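Local coordinates for protein ubiquinol-cytochrome C chaperone (Brucella abortus NCTC 8038, PDB 6RWT) that probably acts as an assembly-factor chaperone for the respiratory-chain complex III, as its homolog Cbp3 does for newly synthesized cytochrome b, at residues Y21-A26 and I172-V177. Numbering follows the deposited sequence.
Sequences YEVIVA and ISYMDV
The Tyr174 ring, the one flat group in this contact, meets helix residue Val23 at its CD1 edge and Ile24 near CE1 and the hydroxyl. Val23 CG1 lies near the ring plane at the CD1 edge, 4.2 Å from Tyr174 CD1. Ile24 comes in obliquely from the helix, and its CG1 stands 4.0 Å from Tyr174 CE1 and 3.5 Å from Tyr174 OH. The ring also meets that of His53, the planes inclined at about 55°, and the phenol OH is hydrogen-bonded to the His53 carbonyl O, which satisfies this polar atom beside an aliphatic neighbour. The CB of Tyr174 already points toward the helix, and chi1 (-68°) sets CG anti to the carbonyl carbon and beside the backbone N. In this all-helical fold the contact joins the long N-terminal helix 2-28 to the loop 172-177, which follows the short helix 164-168 near the end of the chain. Helix 43-61 packs beside both, touching Ile24 through His53 and Ile54 and Tyr174 through Ala57. Next to the ring, Val23 and Ile172 lie alongside one another, running in opposing senses, with Val23 CG1 3.8 Å from Ile172 CG2. Val23 CG1 is anti to the backbone N (chi1 172°), and the same methyl touches both Ile172 and Tyr174. Ile172 CD1 approaches Ile24 CG1 more loosely, at 4.4 Å, while its side chain also packs on Leu159 of helix 145-161.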
ATOM      1  N   TYR A  21       0.727   9.877  -2.991  1.00 18.80           N
ATOM      2  CA  TYR A  21       1.185   8.717  -3.770  1.00 18.69           C
ATOM      3  C   TYR A  21       2.729   8.610  -3.773  1.00 18.13           C
ATOM      4  O   TYR A  21       3.291   7.510  -3.615  1.00 18.63           O
ATOM      5  CB  TYR A  21       0.589   8.716  -5.207  1.00 18.61           C
ATOM      6  CG  TYR A  21       0.704   7.357  -5.862  1.00 18.83           C
ATOM      7  CD1 TYR A  21      -0.166   6.319  -5.519  1.00 18.97           C
ATOM      8  CD2 TYR A  21       1.704   7.086  -6.783  1.00 19.01           C
ATOM      9  CE1 TYR A  21      -0.037   5.055  -6.081  1.00 19.78           C
ATOM     10  CE2 TYR A  21       1.833   5.823  -7.360  1.00 19.40           C
ATOM     11  CZ  TYR A  21       0.958   4.810  -7.004  1.00 18.13           C
ATOM     12  OH  TYR A  21       1.080   3.548  -7.555  1.00 19.35           O
ATOM     13  N   GLU A  22       3.413   9.749  -3.916  1.00 19.57           N
ATOM     14  CA  GLU A  22       4.884   9.767  -3.889  1.00 20.91           C
ATOM     15  C   GLU A  22       5.478   9.314  -2.546  1.00 19.44           C
ATOM     16  O   GLU A  22       6.487   8.597  -2.532  1.00 19.97           O
ATOM     17  CB  GLU A  22       5.420  11.138  -4.326  1.00 24.68           C
ATOM     18  CG  GLU A  22       5.202  11.357  -5.820  1.00 29.40           C
ATOM     19  CD  GLU A  22       5.753  12.665  -6.353  1.00 36.48           C
ATOM     20  OE1 GLU A  22       5.837  13.662  -5.606  1.00 43.34           O
ATOM     21  OE2 GLU A  22       6.086  12.695  -7.554  1.00 44.01           O
ATOM     22  N   VAL A  23       4.831   9.683  -1.437  1.00 19.44           N
ATOM     23  CA  VAL A  23       5.238   9.193  -0.107  1.00 20.29           C
ATOM     24  C   VAL A  23       5.097   7.667   0.001  1.00 18.49           C
ATOM     25  O   VAL A  23       5.997   6.990   0.528  1.00 18.91           O
ATOM     26  CB  VAL A  23       4.473   9.893   1.045  1.00 21.56           C
ATOM     27  CG1 VAL A  23       4.754   9.238   2.396  1.00 21.52           C
ATOM     28  CG2 VAL A  23       4.867  11.364   1.124  1.00 22.85           C
ATOM     29  N   ILE A  24       3.982   7.136  -0.504  1.00 18.99           N
ATOM     30  CA  ILE A  24       3.727   5.683  -0.485  1.00 17.77           C
ATOM     31  C   ILE A  24       4.792   4.942  -1.317  1.00 17.20           C
ATOM     32  O   ILE A  24       5.372   3.947  -0.851  1.00 17.82           O
ATOM     33  CB  ILE A  24       2.288   5.354  -0.975  1.00 17.00           C
ATOM     34  CG1 ILE A  24       1.251   5.978  -0.036  1.00 17.64           C
ATOM     35  CG2 ILE A  24       2.069   3.845  -1.055  1.00 18.15           C
ATOM     36  CD1 ILE A  24      -0.185   5.921  -0.525  1.00 17.35           C
ATOM     37  N   VAL A  25       5.063   5.439  -2.528  1.00 17.55           N
ATOM     38  CA  VAL A  25       6.062   4.829  -3.423  1.00 19.29           C
ATOM     39  C   VAL A  25       7.468   4.843  -2.787  1.00 18.63           C
ATOM     40  O   VAL A  25       8.184   3.837  -2.825  1.00 20.34           O
ATOM     41  CB  VAL A  25       6.062   5.517  -4.813  1.00 20.02           C
ATOM     42  CG1 VAL A  25       7.273   5.124  -5.656  1.00 21.46           C
ATOM     43  CG2 VAL A  25       4.772   5.193  -5.563  1.00 20.10           C
ATOM     44  N   ALA A  26       7.847   5.970  -2.190  1.00 18.88           N
ATOM     45  CA  ALA A  26       9.146   6.082  -1.510  1.00 19.95           C
ATOM     46  C   ALA A  26       9.268   5.091  -0.350  1.00 19.21           C
ATOM     47  O   ALA A  26      10.308   4.448  -0.174  1.00 20.63           O
ATOM     48  CB  ALA A  26       9.368   7.505  -1.015  1.00 21.68           C
ATOM     49  N   ILE A 172       0.675  12.440   5.208  1.00 25.00           N
ATOM     50  CA  ILE A 172       0.862  11.002   5.460  1.00 24.30           C
ATOM     51  C   ILE A 172       2.345  10.718   5.747  1.00 24.29           C
ATOM     52  O   ILE A 172       3.233  11.370   5.183  1.00 24.49           O
ATOM     53  CB  ILE A 172       0.344  10.153   4.264  1.00 24.71           C
ATOM     54  CG1 ILE A 172       0.265   8.662   4.621  1.00 24.70           C
ATOM     55  CG2 ILE A 172       1.198  10.344   3.001  1.00 24.21           C
ATOM     56  CD1 ILE A 172      -0.478   7.821   3.588  1.00 24.28           C
ATOM     57  N   SER A 173       2.610   9.762   6.641  1.00 22.59           N
ATOM     58  CA  SER A 173       3.972   9.267   6.852  1.00 23.15           C
ATOM     59  C   SER A 173       3.973   7.799   7.278  1.00 22.00           C
ATOM     60  O   SER A 173       2.991   7.295   7.845  1.00 23.58           O
ATOM     61  CB  SER A 173       4.739  10.137   7.866  1.00 25.49           C
ATOM     62  OG  SER A 173       4.085  10.186   9.117  1.00 30.96           O
ATOM     63  N   TYR A 174       5.071   7.123   6.955  1.00 22.04           N
ATOM     64  CA  TYR A 174       5.357   5.754   7.375  1.00 21.79           C
ATOM     65  C   TYR A 174       6.588   5.772   8.282  1.00 24.34           C
ATOM     66  O   TYR A 174       7.326   6.768   8.347  1.00 28.78           O
ATOM     67  CB  TYR A 174       5.623   4.859   6.153  1.00 20.52           C
ATOM     68  CG  TYR A 174       4.388   4.646   5.288  1.00 19.34           C
ATOM     69  CD1 TYR A 174       3.946   5.632   4.398  1.00 20.58           C
ATOM     70  CD2 TYR A 174       3.632   3.474   5.382  1.00 18.38           C
ATOM     71  CE1 TYR A 174       2.806   5.440   3.621  1.00 18.79           C
ATOM     72  CE2 TYR A 174       2.497   3.279   4.610  1.00 18.32           C
ATOM     73  CZ  TYR A 174       2.072   4.267   3.730  1.00 17.35           C
ATOM     74  OH  TYR A 174       0.928   4.089   2.951  1.00 18.29           O
ATOM     75  N   MET A 175       6.812   4.661   8.970  1.00 24.16           N
ATOM     76  CA  MET A 175       7.996   4.525   9.818  1.00 26.15           C
ATOM     77  C   MET A 175       9.261   4.374   8.957  1.00 24.66           C
ATOM     78  O   MET A 175       9.186   3.920   7.813  1.00 23.90           O
ATOM     79  CB  MET A 175       7.841   3.329  10.762  1.00 29.33           C
ATOM     80  CG  MET A 175       6.638   3.394  11.706  1.00 36.58           C
ATOM     81  SD  MET A 175       6.584   4.802  12.842  1.00 41.42           S
ATOM     82  CE  MET A 175       8.031   4.466  13.843  1.00 44.22           C
ATOM     83  N   ASP A 176      10.406   4.804   9.488  1.00 26.94           N
ATOM     84  CA  ASP A 176      11.724   4.539   8.885  1.00 27.13           C
ATOM     85  C   ASP A 176      12.111   3.100   9.240  1.00 26.93           C
ATOM     86  O   ASP A 176      12.452   2.804  10.387  1.00 28.29           O
ATOM     87  CB  ASP A 176      12.772   5.547   9.418  1.00 27.77           C
ATOM     88  CG  ASP A 176      14.205   5.317   8.876  1.00 30.75           C
ATOM     89  OD1 ASP A 176      14.470   4.357   8.116  1.00 31.51           O
ATOM     90  OD2 ASP A 176      15.099   6.120   9.244  1.00 35.25           O
ATOM     91  N   VAL A 177      12.079   2.210   8.249  1.00 24.86           N
ATOM     92  CA  VAL A 177      12.400   0.795   8.465  1.00 26.81           C
ATOM     93  C   VAL A 177      13.790   0.552   9.093  1.00 27.49           C
ATOM     94  O   VAL A 177      13.971  -0.438   9.794  1.00 27.99           O
ATOM     95  CB  VAL A 177      12.190  -0.043   7.165  1.00 27.33           C
ATOM     96  CG1 VAL A 177      13.272   0.243   6.134  1.00 27.28           C
ATOM     97  CG2 VAL A 177      12.122  -1.535   7.485  1.00 27.85           C
TER